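Local coordinates for glutamate ABC superfamily ATP binding cassette transporter, binding protein (Enterococcus faecium DO, PDB 5EYF) that binds glutamate in the cleft between its two lobes and probably delivers it to an ABC transporter for uptake, at residues Asp6-Glu9 with Arg10-Ser13; Val215-Ala218 with Leu219-Met222; Glu221-Asp225 with Gly226-Lys230. All blocks are in the same frame, centred on the assembly; numbering follows the deposited sequence. Where two conformers were deposited one is given.

Interaction 1 (Asp6-Glu9 with Arg10-Ser13)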
loop_
_atom_site.group_PDB
_atom_site.type_symbol
_atom_site.label_atom_id
_atom_site.label_comp_id
_atom_site.label_asym_id
_atom_site.label_seq_id
_atom_site.Cartn_x
_atom_site.Cartn_y
_atom_site.Cartn_z
ATOM N N ASP B 6 -26.791 -10.428 15.101
ATOM C CA ASP B 6 -25.646 -9.571 15.374
ATOM C C ASP B 6 -24.490 -10.370 15.971
ATOM O O ASP B 6 -24.663 -11.085 16.955
ATOM C CB ASP B 6 -26.065 -8.448 16.320
ATOM C CG ASP B 6 -24.951 -7.482 16.584
ATOM O OD1 ASP B 6 -24.159 -7.724 17.515
ATOM O OD2 ASP B 6 -24.827 -6.496 15.825
ATOM N N ILE B 7 -23.296 -10.238 15.381
ATOM C CA ILE B 7 -22.183 -11.113 15.766
ATOM C C ILE B 7 -21.695 -10.813 17.189
ATOM O O ILE B 7 -21.418 -11.734 17.966
ATOM C CB ILE B 7 -21.056 -11.004 14.722
ATOM C CG1 ILE B 7 -21.473 -11.730 13.441
ATOM C CG2 ILE B 7 -19.735 -11.554 15.276
ATOM C CD1 ILE B 7 -20.739 -11.232 12.187
ATOM N N LEU B 8 -21.614 -9.534 17.580
ATOM C CA LEU B 8 -21.244 -9.239 18.970
ATOM C C LEU B 8 -22.298 -9.716 19.968
ATOM O O LEU B 8 -21.961 -10.169 21.074
ATOM C CB LEU B 8 -21.014 -7.744 19.163
ATOM C CG LEU B 8 -19.638 -7.214 18.828
ATOM C CD1 LEU B 8 -19.585 -5.760 19.280
ATOM C CD2 LEU B 8 -18.530 -8.031 19.471
ATOM N N GLU B 9 -23.581 -9.554 19.637
ATOM C CA GLU B 9 -24.614 -10.044 20.540
ATOM C C GLU B 9 -24.488 -11.553 20.716
ATOM O O GLU B 9 -24.515 -12.061 21.849
ATOM C CB GLU B 9 -26.007 -9.664 20.037
ATOM C CG GLU B 9 -26.343 -8.191 20.228
ATOM C CD GLU B 9 -27.736 -7.838 19.772
ATOM O OE1 GLU B 9 -28.482 -8.745 19.347
ATOM O OE2 GLU B 9 -28.073 -6.637 19.834
ATOM N N ARG B 10 -24.286 -12.277 19.608
ATOM C CA ARG B 10 -24.168 -13.730 19.688
ATOM C C ARG B 10 -22.983 -14.121 20.552
ATOM O O ARG B 10 -23.064 -15.076 21.322
ATOM C CB ARG B 10 -24.026 -14.346 18.291
ATOM C CG ARG B 10 -24.069 -15.887 18.332
ATOM C CD ARG B 10 -23.161 -16.556 17.290
ATOM N NE ARG B 10 -23.559 -16.252 15.921
ATOM C CZ ARG B 10 -22.728 -15.833 14.973
ATOM N NH1 ARG B 10 -21.438 -15.677 15.235
ATOM N NH2 ARG B 10 -23.192 -15.572 13.759
ATOM N N SER B 11 -21.877 -13.372 20.452
ATOM C CA SER B 11 -20.681 -13.704 21.225
ATOM C C SER B 11 -20.935 -13.666 22.730
ATOM O O SER B 11 -20.215 -14.326 23.487
ATOM C CB SER B 11 -19.537 -12.768 20.867
ATOM O OG SER B 11 -19.708 -11.487 21.450
ATOM N N LYS B 12 -21.931 -12.894 23.186
ATOM C CA LYS B 12 -22.276 -12.919 24.610
ATOM C C LYS B 12 -22.653 -14.319 25.072
ATOM O O LYS B 12 -22.412 -14.677 26.237
ATOM C CB LYS B 12 -23.423 -11.956 24.922
ATOM C CG LYS B 12 -23.212 -10.514 24.455
ATOM C CD LYS B 12 -21.913 -9.901 24.968
ATOM C CE LYS B 12 -21.813 -8.458 24.479
ATOM N NZ LYS B 12 -20.430 -7.948 24.435
ATOM N N SER B 13 -23.274 -15.111 24.193
ATOM C CA SER B 13 -23.574 -16.495 24.528
ATOM C C SER B 13 -22.426 -17.446 24.202
ATOM O O SER B 13 -22.092 -18.306 25.023
ATOM C CB SER B 13 -24.845 -16.956 23.808
ATOM O OG SER B 13 -25.178 -18.263 24.251
#

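Interaction 2 (Val215-Ala218 with Leu219-Met222)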
loop_
_atom_site.group_PDB
_atom_site.type_symbol
_atom_site.label_atom_id
_atom_site.label_comp_id
_atom_site.label_asym_id
_atom_site.label_seq_id
_atom_site.Cartn_x
_atom_site.Cartn_y
_atom_site.Cartn_z
ATOM N N VAL B 215 -13.682 -4.943 15.620
ATOM C CA VAL B 215 -12.479 -5.408 14.933
ATOM C C VAL B 215 -11.509 -4.255 14.711
ATOM O O VAL B 215 -10.295 -4.394 14.932
ATOM C CB VAL B 215 -12.872 -6.080 13.603
ATOM C CG1 VAL B 215 -11.647 -6.335 12.720
ATOM C CG2 VAL B 215 -13.642 -7.382 13.877
ATOM N N ASN B 216 -12.022 -3.099 14.292
ATOM C CA ASN B 216 -11.117 -1.965 14.076
ATOM C C ASN B 216 -10.495 -1.480 15.377
ATOM O O ASN B 216 -9.318 -1.103 15.400
ATOM C CB ASN B 216 -11.844 -0.812 13.380
ATOM C CG ASN B 216 -11.908 -1.014 11.891
ATOM O OD1 ASN B 216 -11.064 -1.716 11.321
ATOM N ND2 ASN B 216 -12.919 -0.445 11.249
ATOM N N GLN B 217 -11.269 -1.494 16.464
ATOM C CA GLN B 217 -10.725 -1.104 17.755
ATOM C C GLN B 217 -9.655 -2.082 18.206
ATOM O O GLN B 217 -8.627 -1.680 18.758
ATOM C CB GLN B 217 -11.866 -1.036 18.781
ATOM C CG GLN B 217 -11.440 -0.710 20.206
ATOM C CD GLN B 217 -10.901 0.692 20.349
ATOM O OE1 GLN B 217 -11.292 1.592 19.611
ATOM N NE2 GLN B 217 -9.995 0.888 21.305
ATOM N N ALA B 218 -9.890 -3.378 17.985
ATOM C CA ALA B 218 -8.898 -4.397 18.314
ATOM C C ALA B 218 -7.592 -4.150 17.567
ATOM O O ALA B 218 -6.509 -4.168 18.166
ATOM C CB ALA B 218 -9.458 -5.783 17.993
ATOM N N LEU B 219 -7.681 -3.890 16.251
ATOM C CA LEU B 219 -6.486 -3.582 15.469
ATOM C C LEU B 219 -5.787 -2.345 16.002
ATOM O O LEU B 219 -4.561 -2.332 16.135
ATOM C CB LEU B 219 -6.829 -3.377 13.984
ATOM C CG LEU B 219 -7.169 -4.655 13.217
ATOM C CD1 LEU B 219 -7.810 -4.286 11.876
ATOM C CD2 LEU B 219 -5.897 -5.472 13.031
ATOM N N GLU B 220 -6.552 -1.288 16.298
ATOM C CA GLU B 220 -5.968 -0.085 16.897
ATOM C C GLU B 220 -5.157 -0.429 18.141
ATOM O O GLU B 220 -4.015 0.010 18.298
ATOM C CB GLU B 220 -7.068 0.921 17.242
ATOM C CG GLU B 220 -6.549 2.263 17.752
ATOM C CD GLU B 220 -7.660 3.287 17.982
ATOM O OE1 GLU B 220 -8.853 2.912 17.919
ATOM O OE2 GLU B 220 -7.342 4.471 18.225
ATOM N N GLU B 221 -5.742 -1.222 19.034
ATOM C CA GLU B 221 -5.068 -1.583 20.275
ATOM C C GLU B 221 -3.803 -2.390 20.003
ATOM O O GLU B 221 -2.788 -2.212 20.690
ATOM C CB GLU B 221 -6.038 -2.371 21.150
ATOM C CG GLU B 221 -7.146 -1.525 21.803
ATOM C CD GLU B 221 -8.122 -2.364 22.630
ATOM O OE1 GLU B 221 -7.711 -3.427 23.163
ATOM O OE2 GLU B 221 -9.306 -1.961 22.743
HETATM N N MSE B 222 -3.833 -3.253 18.982
HETATM C CA MSE B 222 -2.700 -4.104 18.667
HETATM C C MSE B 222 -1.552 -3.306 18.051
HETATM O O MSE B 222 -0.376 -3.601 18.271
HETATM C CB MSE B 222 -3.130 -5.210 17.699
HETATM C CG MSE B 222 -4.081 -6.245 18.357
HETATM SE SE MSE B 222 -5.090 -7.275 17.061
HETATM C CE MSE B 222 -3.633 -7.985 15.953
#

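Interaction 3 (Glu221-Asp225 with Gly226-Lys230)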
loop_
_atom_site.group_PDB
_atom_site.type_symbol
_atom_site.label_atom_id
_atom_site.label_comp_id
_atom_site.label_asym_id
_atom_site.label_seq_id
_atom_site.Cartn_x
_atom_site.Cartn_y
_atom_site.Cartn_z
ATOM N N GLU B 221 -5.742 -1.222 19.034
ATOM C CA GLU B 221 -5.068 -1.583 20.275
ATOM C C GLU B 221 -3.803 -2.390 20.003
ATOM O O GLU B 221 -2.788 -2.212 20.690
ATOM C CB GLU B 221 -6.038 -2.371 21.150
ATOM C CG GLU B 221 -7.146 -1.525 21.803
ATOM C CD GLU B 221 -8.122 -2.364 22.630
ATOM O OE1 GLU B 221 -7.711 -3.427 23.163
ATOM O OE2 GLU B 221 -9.306 -1.961 22.743
HETATM N N MSE B 222 -3.833 -3.253 18.982
HETATM C CA MSE B 222 -2.700 -4.104 18.667
HETATM C C MSE B 222 -1.552 -3.306 18.051
HETATM O O MSE B 222 -0.376 -3.601 18.271
HETATM C CB MSE B 222 -3.130 -5.210 17.699
HETATM C CG MSE B 222 -4.081 -6.245 18.357
HETATM SE SE MSE B 222 -5.090 -7.275 17.061
HETATM C CE MSE B 222 -3.633 -7.985 15.953
ATOM N N HIS B 223 -1.906 -2.302 17.249
ATOM C CA HIS B 223 -0.887 -1.372 16.774
ATOM C C HIS B 223 -0.334 -0.521 17.903
ATOM O O HIS B 223 0.858 -0.189 17.899
ATOM C CB HIS B 223 -1.461 -0.473 15.696
ATOM C CG HIS B 223 -1.631 -1.151 14.390
ATOM N ND1 HIS B 223 -0.567 -1.444 13.561
ATOM C CD2 HIS B 223 -2.745 -1.564 13.743
ATOM C CE1 HIS B 223 -1.022 -2.017 12.463
ATOM N NE2 HIS B 223 -2.338 -2.104 12.549
ATOM N N ALA B 224 -1.170 -0.174 18.883
ATOM C CA ALA B 224 -0.677 0.701 19.931
ATOM C C ALA B 224 0.247 -0.042 20.880
ATOM O O ALA B 224 1.175 0.562 21.424
ATOM C CB ALA B 224 -1.844 1.337 20.680
ATOM N N ASP B 225 0.041 -1.334 21.101
ATOM C CA ASP B 225 0.813 -2.020 22.126
ATOM C C ASP B 225 1.854 -2.976 21.570
ATOM O O ASP B 225 2.524 -3.659 22.345
ATOM C CB ASP B 225 -0.099 -2.722 23.138
ATOM C CG ASP B 225 -0.903 -3.882 22.549
ATOM O OD1 ASP B 225 -0.560 -4.372 21.458
ATOM O OD2 ASP B 225 -1.870 -4.322 23.215
ATOM N N GLY B 226 2.054 -2.999 20.257
ATOM C CA GLY B 226 3.110 -3.801 19.694
ATOM C C GLY B 226 2.730 -5.227 19.373
ATOM O O GLY B 226 3.595 -5.992 18.912
ATOM N N THR B 227 1.481 -5.621 19.637
ATOM C CA THR B 227 1.041 -6.963 19.288
ATOM C C THR B 227 1.084 -7.170 17.789
ATOM O O THR B 227 1.530 -8.220 17.309
ATOM C CB THR B 227 -0.383 -7.195 19.794
ATOM O OG1 THR B 227 -0.429 -7.040 21.231
ATOM C CG2 THR B 227 -0.878 -8.606 19.388
ATOM N N TYR B 228 0.611 -6.181 17.028
ATOM C CA TYR B 228 0.699 -6.279 15.575
ATOM C C TYR B 228 2.145 -6.468 15.134
ATOM O O TYR B 228 2.460 -7.363 14.325
ATOM C CB TYR B 228 0.094 -5.035 14.925
ATOM C CG TYR B 228 0.261 -5.030 13.427
ATOM C CD1 TYR B 228 -0.699 -5.603 12.618
ATOM C CD2 TYR B 228 1.398 -4.466 12.820
ATOM C CE1 TYR B 228 -0.554 -5.635 11.221
ATOM C CE2 TYR B 228 1.557 -4.475 11.455
ATOM C CZ TYR B 228 0.585 -5.057 10.655
ATOM O OH TYR B 228 0.796 -5.037 9.297
ATOM N N ASP B 229 3.043 -5.624 15.657
ATOM C CA ASP B 229 4.435 -5.666 15.222
ATOM C C ASP B 229 5.073 -7.014 15.549
ATOM O O ASP B 229 5.826 -7.561 14.733
ATOM C CB ASP B 229 5.199 -4.498 15.866
ATOM C CG ASP B 229 4.564 -3.132 15.548
ATOM O OD1 ASP B 229 3.444 -2.824 15.997
ATOM O OD2 ASP B 229 5.200 -2.339 14.870
ATOM N N LYS B 230 4.745 -7.593 16.714
ATOM C CA LYS B 230 5.291 -8.899 17.063
ATOM C C LYS B 230 4.827 -9.966 16.072
ATOM O O LYS B 230 5.616 -10.814 15.635
ATOM C CB LYS B 230 4.871 -9.256 18.493
ATOM C CG LYS B 230 5.645 -10.395 19.101
ATOM C CD LYS B 230 5.313 -10.591 20.572
ATOM C CE LYS B 230 6.313 -11.557 21.231
ATOM N NZ LYS B 230 5.917 -11.957 22.629
HETATM O O HOH W 1 2.465 -0.329 15.578
#

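Interaction 1 (Asp6-Glu9 with Arg10-Ser13)
Ile7 lays CG1 against the guanidinium group of Arg10, 4.2 Å from NH2, and the approach is oblique to that flat group. The other flat group is the Asp6 carboxylate, whose OD1 takes the backbone N of Glu9 (2.9 Å) on its anti lone pair. The second of these marks the start of helix 7-14, with Asp6 as its N-cap: the side chain accepts from the third residue on, while the Asp6 carbonyl O opens the regular i to i+4 series by accepting from Arg10 N at 2.9 Å, nearly straight at 162°. Arg10 itself runs its CG anti to the backbone N (chi1 -173°) and then bends, which carries the guanidinium back past Ile7 toward Asp80, where NH1 forms a salt bridge. Its charged end is thus tied to a residue outside the helix, and the Ile7 side chain lends the guanidinium an apolar neighbour.

The next bond in the series, Ser11 N to Ile7 O at 3.0 Å, is still regular; at Leu8 O the pattern changes. This oxygen is gripped chiefly by a side chain, since Ser11 OG donates to Leu8 O at 2.6 Å from a position tilted off the carbonyl plane; the backbone bond from Lys12 N to the same oxygen is weak, at 3.4 Å. Leu8 and Ser11 also carry this helix onto helix 41-54, touching Ile53 and Leu54 respectively, while Ile7 and Leu8 rest on Phe211 and Ala214 of helix 209-225. Lys12 N has a second, shorter partner in Glu9 O at 3.0 Å, an i to i+3 bond whose donor stands 58° out of the carbonyl plane, and Lys12 CG lies close to that oxygen, 3.3 Å from Glu9 O.

Interaction 2 (Val215-Ala218 with Leu219-Met222)
Val215 and Leu219 meet on the buried side of the helix, one turn apart, with Val215 CG1 and Leu219 CD1 4.4 Å from each other. The backbone of this turn is regular: Leu219 N donates to Val215 O at 3.0 Å, and Met222 N to Ala218 O at 2.9 Å. The selenomethionine Met222 adds a closer fit, because its CG, anti to its own carbonyl carbon (chi1 -69°), is brought to 3.2 Å from Ala218 O, and SE follows at 3.6 Å from the same oxygen. Leu219 CD1 also lies 4.2 Å from Asn216 OD1, the two side chains crossing at a slant; that polar atom is already satisfied by the backbone N of Asp100.

These buried residues form the inner face of helix 209-225, a helix near the C-terminal end of the two-lobed solute-binding protein fold of family 3. Val215 packs on Ile202 and Ile204 of strand 198-205, and Met222 lies on Ala48 and Ile49 of helix 41-54, so a single helix face joins a strand to a second helix.

Toward solvent the packing is looser. Gln217 is exposed, and besides the backbone bond from Glu221 N to Gln217 O, one side-chain bond links it to Glu221: Gln217 NE2 donates to Glu221 OE2 over 3.3 Å, long but almost straight (164°). The acceptor uses the anti lone pair of OE2, away from the other carboxylate oxygen, and lies practically in the Gln217 amide plane, although the amide and carboxylate planes themselves stand 63° apart. A bend about the CB-CG bond of Gln217 swings the amide toward the next turn. The aliphatic part shares in the contact, Gln217 CG lying 3.5 Å from Glu221 OE2.

Interaction 3 (Glu221-Asp225 with Gly226-Lys230)
Asp225 OD1 is gripped twice by one residue: Thr227 OG1 donates to it at 2.7 Å and Thr227 N at 3.0 Å. Both donors come from the same face of the carboxylate plane, the backbone N nearly in line with the C-O bond and the hydroxyl from above the plane. The Asp225 CG sits between its backbone N and carbonyl carbon (chi1 66°), which folds the carboxylate over the turn to meet Thr227, while OD2 forms a salt bridge with Lys52 of helix 41-54. Bonding from OD1 to the N two residues on meets the definition of an Asx turn. A backbone bond spans the same corner, Tyr228 N donating to Met222 O at 3.0 Å from above the carbonyl plane.

Two aromatic side chains, His223 and Tyr228, also run side by side here, pointing the same way. His223 CE1 stands 3.3 Å above the plane of the Tyr228 ring, over its centre. The planes are 31° apart, so the rings are oblique to one another. In return Tyr228 CB makes a CH-pi contact over the His223 ring, 4.1 Å from its centroid. Tyr228 OH is held by Tyr102 O and Val244 N, which would help to fix the ring. A water bridges the two helices nearby, donating to His223 O at 2.8 Å and to Asp229 OD1 at 2.7 Å; Asp229 OD2 pairs with Lys243.

Gly226 interrupts the helical backbone with a positive phi of 88°, at which a CB would press on the carbonyl O of Asp225. It is the first residue to leave the helical angles after helix 209-225 and also the N-cap of helix 227-235, so that an Asx turn and a positive-phi glycine together make the junction of two consecutive helices.

From the N terminus, interaction 1 comes first, a cap and first turns at the start of helix 7-14. Interactions 2 and 3 follow some two hundred residues later; each runs along one unbroken stretch, so none closes a long loop and none crosses or nests in another. Interactions 2 and 3 share Glu221 and Met222, their centres about 9 Å apart, and lead from the body of helix 209-225 round its corner into helix 227-235. Interaction 1 does not touch interaction 2, nearest atoms being about 7 Å apart, yet its helix packs on the beginning of helix 209-225. Residues of all three contacts reach helix 41-54, which thereby ties the N-terminal helix 7-14 to helix 209-225.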